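TRAP dicarboxylate transporter-DctP subunit (Marinobacter aquaeolei, PDB 4PFI) probably binds a small organic solute in the periplasm and delivers it to a TRAP-type membrane transporter. Local coordinates at residues A41-E44 with V49-L52; H51-Q56 with E269-L274; L177-M182 with E189-Y194. All coordinates share one frame; numbering follows the deposited sequence.

Interaction 1 of 3, residues A41-E44 with V49-L52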
loop_
_atom_site.group_PDB
_atom_site.type_symbol
_atom_site.label_atom_id
_atom_site.label_comp_id
_atom_site.label_asym_id
_atom_site.label_seq_id
_atom_site.Cartn_x
_atom_site.Cartn_y
_atom_site.Cartn_z
ATOM N N ALA A 41 0.142 11.595 -11.067
ATOM C CA ALA A 41 1.474 11.119 -10.697
ATOM C C ALA A 41 1.437 9.765 -9.964
ATOM O O ALA A 41 0.572 9.522 -9.136
ATOM C CB ALA A 41 2.170 12.163 -9.828
ATOM N N LEU A 42 2.396 8.898 -10.252
ATOM C CA LEU A 42 2.462 7.590 -9.602
ATOM C C LEU A 42 3.731 7.460 -8.753
ATOM O O LEU A 42 4.772 7.993 -9.124
ATOM C CB LEU A 42 2.498 6.498 -10.652
ATOM C CG LEU A 42 1.511 6.585 -11.793
ATOM C CD1 LEU A 42 1.791 5.447 -12.712
ATOM C CD2 LEU A 42 0.085 6.544 -11.287
ATOM N N GLU A 43 3.643 6.726 -7.644
ATOM C CA GLU A 43 4.824 6.374 -6.856
ATOM C C GLU A 43 5.600 5.203 -7.463
ATOM O O GLU A 43 6.694 4.880 -7.007
ATOM C CB GLU A 43 4.418 5.931 -5.459
ATOM C CG GLU A 43 3.637 6.918 -4.669
ATOM C CD GLU A 43 3.015 6.266 -3.458
ATOM O OE1 GLU A 43 2.503 5.122 -3.591
ATOM O OE2 GLU A 43 3.061 6.870 -2.360
ATOM N N GLU A 44 5.015 4.530 -8.447
ATOM C CA GLU A 44 5.586 3.279 -8.942
ATOM C C GLU A 44 5.861 3.338 -10.461
ATOM O O GLU A 44 5.328 4.194 -11.173
ATOM C CB GLU A 44 4.658 2.102 -8.564
ATOM C CG GLU A 44 4.367 2.005 -7.056
ATOM C CD GLU A 44 3.597 0.729 -6.628
ATOM O OE1 GLU A 44 3.935 0.179 -5.540
ATOM O OE2 GLU A 44 2.658 0.274 -7.351
ATOM N N VAL A 49 0.964 -2.054 -10.406
ATOM C CA VAL A 49 -0.467 -1.944 -10.167
ATOM C C VAL A 49 -0.952 -0.500 -10.338
ATOM O O VAL A 49 -2.003 -0.263 -10.921
ATOM C CB VAL A 49 -0.834 -2.427 -8.752
ATOM C CG1 VAL A 49 -2.332 -2.291 -8.501
ATOM C CG2 VAL A 49 -0.381 -3.876 -8.532
ATOM N N GLN A 50 -0.188 0.460 -9.829
ATOM C CA GLN A 50 -0.517 1.865 -9.989
ATOM C C GLN A 50 -0.574 2.264 -11.463
ATOM O O GLN A 50 -1.512 2.935 -11.892
ATOM C CB GLN A 50 0.494 2.742 -9.233
ATOM C CG GLN A 50 0.274 2.711 -7.739
ATOM C CD GLN A 50 1.085 3.712 -6.970
ATOM O OE1 GLN A 50 1.543 4.726 -7.509
ATOM N NE2 GLN A 50 1.280 3.435 -5.680
ATOM N N HIS A 51 0.432 1.875 -12.232
ATOM C CA HIS A 51 0.433 2.169 -13.642
ATOM C C HIS A 51 -0.789 1.521 -14.371
ATOM O O HIS A 51 -1.491 2.180 -15.135
ATOM C CB HIS A 51 1.732 1.705 -14.274
ATOM C CG HIS A 51 1.947 2.245 -15.650
ATOM N ND1 HIS A 51 2.240 1.442 -16.727
ATOM C CD2 HIS A 51 1.893 3.515 -16.122
ATOM C CE1 HIS A 51 2.371 2.194 -17.810
ATOM N NE2 HIS A 51 2.164 3.450 -17.468
ATOM N N LEU A 52 -1.036 0.237 -14.126
ATOM C CA LEU A 52 -2.153 -0.446 -14.762
ATOM C C LEU A 52 -3.461 0.240 -14.422
ATOM O O LEU A 52 -4.310 0.438 -15.289
ATOM C CB LEU A 52 -2.201 -1.901 -14.328
ATOM C CG LEU A 52 -1.018 -2.699 -14.873
ATOM C CD1 LEU A 52 -1.012 -4.115 -14.300
ATOM C CD2 LEU A 52 -1.042 -2.708 -16.392
#

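Interaction 2 of 3, residues H51-Q56 with E269-L274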
loop_
_atom_site.group_PDB
_atom_site.type_symbol
_atom_site.label_atom_id
_atom_site.label_comp_id
_atom_site.label_asym_id
_atom_site.label_seq_id
_atom_site.Cartn_x
_atom_site.Cartn_y
_atom_site.Cartn_z
ATOM N N HIS A 51 0.432 1.875 -12.232
ATOM C CA HIS A 51 0.433 2.169 -13.642
ATOM C C HIS A 51 -0.789 1.521 -14.371
ATOM O O HIS A 51 -1.491 2.180 -15.135
ATOM C CB HIS A 51 1.732 1.705 -14.274
ATOM C CG HIS A 51 1.947 2.245 -15.650
ATOM N ND1 HIS A 51 2.240 1.442 -16.727
ATOM C CD2 HIS A 51 1.893 3.515 -16.122
ATOM C CE1 HIS A 51 2.371 2.194 -17.810
ATOM N NE2 HIS A 51 2.164 3.450 -17.468
ATOM N N LEU A 52 -1.036 0.237 -14.126
ATOM C CA LEU A 52 -2.153 -0.446 -14.762
ATOM C C LEU A 52 -3.461 0.240 -14.422
ATOM O O LEU A 52 -4.310 0.438 -15.289
ATOM C CB LEU A 52 -2.201 -1.901 -14.328
ATOM C CG LEU A 52 -1.018 -2.699 -14.873
ATOM C CD1 LEU A 52 -1.012 -4.115 -14.300
ATOM C CD2 LEU A 52 -1.042 -2.708 -16.392
ATOM N N TYR A 53 -3.613 0.592 -13.149
ATOM C CA TYR A 53 -4.801 1.296 -12.672
ATOM C C TYR A 53 -4.931 2.617 -13.418
ATOM O O TYR A 53 -5.990 2.946 -13.962
ATOM C CB TYR A 53 -4.687 1.564 -11.174
ATOM C CG TYR A 53 -5.834 2.327 -10.539
ATOM C CD1 TYR A 53 -5.877 3.730 -10.561
ATOM C CD2 TYR A 53 -6.865 1.653 -9.888
ATOM C CE1 TYR A 53 -6.924 4.433 -9.957
ATOM C CE2 TYR A 53 -7.914 2.353 -9.285
ATOM C CZ TYR A 53 -7.933 3.736 -9.325
ATOM O OH TYR A 53 -8.976 4.398 -8.722
ATOM N N ALA A 54 -3.840 3.371 -13.443
ATOM C CA ALA A 54 -3.868 4.687 -14.057
ATOM C C ALA A 54 -4.189 4.609 -15.564
ATOM O O ALA A 54 -4.916 5.461 -16.088
ATOM C CB ALA A 54 -2.579 5.413 -13.807
ATOM N N GLN A 55 -3.674 3.585 -16.251
ATOM C CA GLN A 55 -3.988 3.405 -17.661
ATOM C C GLN A 55 -5.482 3.219 -17.863
ATOM O O GLN A 55 -6.058 3.759 -18.787
ATOM C CB GLN A 55 -3.291 2.188 -18.217
ATOM C CG GLN A 55 -1.892 2.422 -18.645
ATOM C CD GLN A 55 -1.184 1.103 -18.912
ATOM O OE1 GLN A 55 -0.105 0.841 -18.376
ATOM N NE2 GLN A 55 -1.815 0.241 -19.707
ATOM N N GLN A 56 -6.093 2.419 -17.004
ATOM C CA GLN A 56 -7.523 2.204 -17.049
ATOM C C GLN A 56 -8.295 3.483 -16.724
ATOM O O GLN A 56 -9.358 3.736 -17.303
ATOM C CB GLN A 56 -7.912 1.131 -16.047
ATOM C CG GLN A 56 -7.392 -0.236 -16.394
ATOM C CD GLN A 56 -8.243 -0.874 -17.460
ATOM O OE1 GLN A 56 -7.839 -0.946 -18.623
ATOM N NE2 GLN A 56 -9.455 -1.306 -17.084
ATOM N N GLU A 269 -16.977 8.484 -10.111
ATOM C CA GLU A 269 -17.612 7.237 -10.544
ATOM C C GLU A 269 -16.582 6.267 -11.133
ATOM O O GLU A 269 -16.703 5.049 -10.987
ATOM C CB GLU A 269 -18.701 7.501 -11.585
ATOM C CG GLU A 269 -20.041 7.924 -11.002
ATOM C CD GLU A 269 -21.070 8.271 -12.079
ATOM O OE1 GLU A 269 -20.688 8.381 -13.267
ATOM O OE2 GLU A 269 -22.265 8.432 -11.738
ATOM N N THR A 270 -15.586 6.815 -11.817
ATOM C CA THR A 270 -14.523 6.002 -12.387
ATOM C C THR A 270 -13.663 5.386 -11.294
ATOM O O THR A 270 -13.337 4.210 -11.356
ATOM C CB THR A 270 -13.616 6.813 -13.299
ATOM O OG1 THR A 270 -14.381 7.289 -14.410
ATOM C CG2 THR A 270 -12.474 5.940 -13.789
ATOM N N ILE A 271 -13.290 6.196 -10.308
ATOM C CA ILE A 271 -12.534 5.718 -9.155
ATOM C C ILE A 271 -13.316 4.587 -8.489
ATOM O O ILE A 271 -12.740 3.586 -8.028
ATOM C CB ILE A 271 -12.301 6.840 -8.130
ATOM C CG1 ILE A 271 -11.338 7.891 -8.683
ATOM C CG2 ILE A 271 -11.739 6.284 -6.845
ATOM C CD1 ILE A 271 -10.051 7.322 -9.254
ATOM N N ALA A 272 -14.635 4.757 -8.458
ATOM C CA ALA A 272 -15.543 3.812 -7.832
ATOM C C ALA A 272 -15.559 2.492 -8.592
ATOM O O ALA A 272 -15.520 1.431 -7.982
ATOM C CB ALA A 272 -16.964 4.415 -7.755
ATOM N N GLN A 273 -15.608 2.565 -9.920
ATOM C CA GLN A 273 -15.612 1.389 -10.781
ATOM C C GLN A 273 -14.302 0.638 -10.664
ATOM O O GLN A 273 -14.270 -0.586 -10.595
ATOM C CB GLN A 273 -15.768 1.801 -12.245
ATOM C CG GLN A 273 -17.211 1.946 -12.732
ATOM C CD GLN A 273 -17.315 1.920 -14.251
ATOM O OE1 GLN A 273 -16.418 1.413 -14.935
ATOM N NE2 GLN A 273 -18.404 2.463 -14.786
ATOM N N LEU A 274 -13.211 1.392 -10.662
ATOM C CA LEU A 274 -11.892 0.811 -10.757
ATOM C C LEU A 274 -11.505 0.120 -9.462
ATOM O O LEU A 274 -10.493 -0.570 -9.406
ATOM C CB LEU A 274 -10.875 1.890 -11.116
ATOM C CG LEU A 274 -11.025 2.442 -12.540
ATOM C CD1 LEU A 274 -9.881 3.398 -12.856
ATOM C CD2 LEU A 274 -11.094 1.306 -13.555
HETATM O O HOH W 1 -10.666 2.405 -6.816
#

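Interaction 3 of 3, residues L177-M182 with E189-Y194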
loop_
_atom_site.group_PDB
_atom_site.type_symbol
_atom_site.label_atom_id
_atom_site.label_comp_id
_atom_site.label_asym_id
_atom_site.label_seq_id
_atom_site.Cartn_x
_atom_site.Cartn_y
_atom_site.Cartn_z
ATOM N N LEU A 177 16.559 -10.175 14.303
ATOM C CA LEU A 177 16.647 -9.936 12.856
ATOM C C LEU A 177 16.531 -8.470 12.514
ATOM O O LEU A 177 15.603 -7.807 12.966
ATOM C CB LEU A 177 15.525 -10.681 12.129
ATOM C CG LEU A 177 15.972 -11.950 11.404
ATOM C CD1 LEU A 177 16.842 -12.814 12.307
ATOM C CD2 LEU A 177 14.759 -12.719 10.895
ATOM N N ARG A 178 17.467 -7.950 11.727
ATOM C CA ARG A 178 17.280 -6.624 11.135
ATOM C C ARG A 178 16.317 -6.798 9.972
ATOM O O ARG A 178 16.623 -7.493 9.003
ATOM C CB ARG A 178 18.605 -6.039 10.636
ATOM C CG ARG A 178 19.610 -5.789 11.731
ATOM C CD ARG A 178 19.492 -4.358 12.206
ATOM N NE ARG A 178 20.255 -3.472 11.345
ATOM C CZ ARG A 178 20.590 -2.222 11.659
ATOM N NH1 ARG A 178 20.236 -1.690 12.829
ATOM N NH2 ARG A 178 21.301 -1.511 10.787
ATOM N N PHE A 179 15.148 -6.189 10.075
ATOM C CA PHE A 179 14.086 -6.437 9.115
ATOM C C PHE A 179 13.590 -5.103 8.558
ATOM O O PHE A 179 13.291 -4.194 9.320
ATOM C CB PHE A 179 12.934 -7.243 9.779
ATOM C CG PHE A 179 11.979 -7.874 8.782
ATOM C CD1 PHE A 179 12.259 -9.107 8.202
ATOM C CD2 PHE A 179 10.817 -7.202 8.392
ATOM C CE1 PHE A 179 11.379 -9.674 7.259
ATOM C CE2 PHE A 179 9.930 -7.768 7.445
ATOM C CZ PHE A 179 10.209 -8.992 6.879
ATOM N N ARG A 180 13.521 -4.979 7.231
ATOM C CA ARG A 180 13.173 -3.705 6.590
ATOM C C ARG A 180 11.645 -3.558 6.376
ATOM O O ARG A 180 11.001 -4.349 5.684
ATOM C CB ARG A 180 14.020 -3.516 5.313
ATOM C CG ARG A 180 13.396 -2.761 4.152
ATOM C CD ARG A 180 13.057 -1.389 4.457
ATOM N NE ARG A 180 13.131 -0.523 3.285
ATOM C CZ ARG A 180 12.405 0.592 3.105
ATOM N NH1 ARG A 180 12.592 1.327 2.018
ATOM N NH2 ARG A 180 11.494 0.995 3.985
ATOM N N THR A 181 11.077 -2.548 7.021
ATOM C CA THR A 181 9.636 -2.374 7.124
ATOM C C THR A 181 9.219 -1.155 6.315
ATOM O O THR A 181 10.076 -0.404 5.859
ATOM C CB THR A 181 9.218 -2.096 8.601
ATOM O OG1 THR A 181 9.782 -0.849 9.042
ATOM C CG2 THR A 181 9.666 -3.211 9.535
HETATM N N MSE A 182 7.910 -0.935 6.164
HETATM C CA MSE A 182 7.420 0.330 5.604
HETATM C C MSE A 182 7.877 1.458 6.533
HETATM O O MSE A 182 8.117 1.257 7.730
HETATM C CB MSE A 182 5.881 0.318 5.467
HETATM C CG MSE A 182 5.333 -0.650 4.388
HETATM SE SE MSE A 182 6.157 -0.385 2.598
HETATM C CE MSE A 182 7.625 -1.637 2.777
ATOM N N GLU A 189 6.617 -0.882 14.491
ATOM C CA GLU A 189 6.186 -1.481 15.751
ATOM C C GLU A 189 5.591 -2.867 15.560
ATOM O O GLU A 189 5.700 -3.722 16.427
ATOM C CB GLU A 189 5.163 -0.592 16.460
ATOM C CG GLU A 189 4.790 -1.126 17.822
ATOM C CD GLU A 189 5.997 -1.234 18.761
ATOM O OE1 GLU A 189 7.050 -0.618 18.476
ATOM O OE2 GLU A 189 5.895 -1.937 19.791
ATOM N N ALA A 190 4.960 -3.077 14.419
ATOM C CA ALA A 190 4.390 -4.370 14.075
ATOM C C ALA A 190 5.443 -5.476 14.144
ATOM O O ALA A 190 5.196 -6.546 14.714
ATOM C CB ALA A 190 3.788 -4.296 12.676
ATOM N N PHE A 191 6.615 -5.215 13.561
ATOM C CA PHE A 191 7.686 -6.215 13.494
ATOM C C PHE A 191 8.536 -6.200 14.774
ATOM O O PHE A 191 9.099 -7.215 15.182
ATOM C CB PHE A 191 8.523 -5.999 12.231
ATOM C CG PHE A 191 7.817 -6.466 10.969
ATOM C CD1 PHE A 191 7.819 -7.815 10.617
ATOM C CD2 PHE A 191 7.106 -5.572 10.171
ATOM C CE1 PHE A 191 7.143 -8.257 9.493
ATOM C CE2 PHE A 191 6.429 -6.017 9.051
ATOM C CZ PHE A 191 6.454 -7.355 8.703
ATOM N N ARG A 192 8.596 -5.053 15.430
ATOM C CA ARG A 192 9.232 -4.987 16.728
ATOM C C ARG A 192 8.458 -5.895 17.683
ATOM O O ARG A 192 9.037 -6.504 18.565
ATOM C CB ARG A 192 9.256 -3.551 17.227
ATOM C CG ARG A 192 10.249 -3.289 18.300
ATOM C CD ARG A 192 10.227 -1.800 18.675
ATOM N NE ARG A 192 10.952 -0.933 17.719
ATOM C CZ ARG A 192 10.409 0.042 16.975
ATOM N NH1 ARG A 192 9.110 0.320 17.020
ATOM N NH2 ARG A 192 11.175 0.758 16.167
ATOM N N SER A 193 7.148 -6.003 17.498
ATOM C CA SER A 193 6.337 -6.888 18.351
ATOM C C SER A 193 6.799 -8.346 18.284
ATOM O O SER A 193 6.711 -9.065 19.263
ATOM C CB SER A 193 4.868 -6.845 17.946
ATOM O OG SER A 193 4.346 -5.545 18.027
ATOM N N TYR A 194 7.277 -8.775 17.119
ATOM C CA TYR A 194 7.767 -10.145 16.930
ATOM C C TYR A 194 9.200 -10.297 17.426
ATOM O O TYR A 194 9.741 -11.406 17.455
ATOM C CB TYR A 194 7.686 -10.539 15.450
ATOM C CG TYR A 194 6.307 -10.365 14.852
ATOM C CD1 TYR A 194 5.157 -10.506 15.642
ATOM C CD2 TYR A 194 6.148 -10.053 13.516
ATOM C CE1 TYR A 194 3.894 -10.342 15.116
ATOM C CE2 TYR A 194 4.896 -9.878 12.974
ATOM C CZ TYR A 194 3.772 -10.023 13.787
ATOM O OH TYR A 194 2.532 -9.869 13.246
#

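Interaction 1 of 3, residues A41-E44 with V49-L52
Gln50, on the first turn of helix 49-65, takes hold of Glu43 in the loop after strand 37-41 at two points. Its CG is anti to the carbonyl carbon (chi1 -75°) and the chain runs extended beyond, bringing the amide to the loop. Glu43 N donates to Gln50 OE1 at 2.9 Å, a bond bent to 139°. Gln50 NE2 gives a straighter bond of 3.0 Å to Glu43 OE1. It meets that oxygen on its anti side, a little out of the carboxylate plane, and Glu43 OE1 lies nearly in the amide plane. The two bonds fix the rotation of the amide. Glu43 OE1 also bonds Ser100 OG, and Gln50 NE2 also bonds Glu157 OE2.

The carboxylate of Glu44 stacks on the Gln50 amide, planes 19° apart, with Glu44 OE2 3.4 Å from Gln50 CG. Glu157 OE2 lies close to Glu44 OE2, which might raise the pKa of one of them.

Leu42 makes the apolar contact: its CD1 meets the imidazole edge near the ring plane, 3.9 Å from His51 CD2.

The contact joins the loop after strand 37-41 to the next helix, beside strand 96-99, whose Phe98 touches Leu42 and Gln50, and strand 244-252.

Interaction 2 of 3, residues H51-Q56 with E269-L274
Tyr53 CG stands anti to the backbone N (chi1 178°), which carries the phenol from helix 49-65 across to helix 263-296. Tyr53 leaves its helix at a slant to the other one, and the length of the ring makes up the distance. On the far side, Leu274 has its CG anti to the carbonyl carbon, and its CD1 comes to lie over the ring of Tyr53.

Leu274 meets the tyrosine in two ways. Its CD1 sits over one face, 4.2 Å from the centroid of the Tyr53 ring and 16° off the normal, a CH-pi contact. Its CB lies 3.5 Å from Tyr53 CE2. The other methyl, Leu274 CD2, touches Gln56 CB at 4.0 Å. This places Leu274 against two residues of the same helix, about one turn apart.

Ile271 comes to the hydroxyl end of the ring. Its CD1 lies at the ring edge, near the plane, 3.2 Å from Tyr53 OH. The two side chains cross at about a right angle.

A water joins the helices at the same end. It donates to Ile271 O at 2.7 Å and makes a longer hydrogen bond of 3.2 Å with Tyr53 OH, lying in the plane of the ring.

The segment axes approach to 11.0 Å at an angle of 133°. Phe57 of helix 49-65 extends the apolar contact to Thr270 and Ile271, and Phe98 meets the ring of Tyr53.

This is helix-helix packing, chiefly of one ring against two aliphatic residues. No direct hydrogen bond links the two segments. The water gives the buried phenol a polar partner and ties it to the backbone of the other helix.

Interaction 3 of 3, residues L177-M182 with E189-Y194
Phe179 is the first residue of 177-182 to touch the helix, and its ring meets that of Phe191. The two rings form an offset stack, with centroids 4.7 Å apart and planes tilted by 28°. The closest approach is 3.5 Å, from Phe179 CE2 to Phe191 CE1. Phe179 CE2 lies over one face of Phe191, toward the rim. Phe179 CG is anti to the backbone N (chi1 -164°), which sets the ring against that of Phe191.

Arg180 points the other way, away from the helix. Its NH2 bonds the backbone O of the next residue, Thr181, at 2.7 Å, and takes no part in the helix contact.

Thr181 returns to the helix side. Its methyl CG2 lies 3.5 Å from Phe191 CD2, so Phe191 is touched by both Phe179 and Thr181. The hydroxyl is used differently: Thr181 OG1 donates to Met182 O, from above the carbonyl plane, and also bonds Gln200 NE2. The threonine thus has its methyl in the apolar contact and its oxygen in polar bonds.

Further aromatic rings pack against the pair. Phe174 meets Phe179 edge-to-face, and His117 and Trp162 meet Phe191 in the same manner.

Strand 178-180, helix 185-192 and strand 197-199 form a beta-alpha-beta unit whose two strands pair in parallel. Within 189-194, Phe191 makes the contact with the first strand and the loop after it, as expected where a crossover helix covers its sheet in an alpha/beta domain of a periplasmic solute-binding protein.

Interactions 1 and 2 are neighbours, with centres 11 Å apart. Both use helix 49-65, and their segments overlap at His51 and Leu52; Leu42 CD2 of the first touches Ala54 CB of the second at 3.8 Å. Together they tie this helix to the loop before it and to the distant helix 263-296. Interaction 3 lies on the opposite side of the chain's centre, about 26 Å from interaction 1 and 33 Å from interaction 2, centre to centre. In sequence it follows interaction 1 and falls between the two segments of interaction 2. This separation is consistent with the two-lobed build of solute-binding proteins, with interactions 1 and 2 in one lobe and interaction 3 in the other.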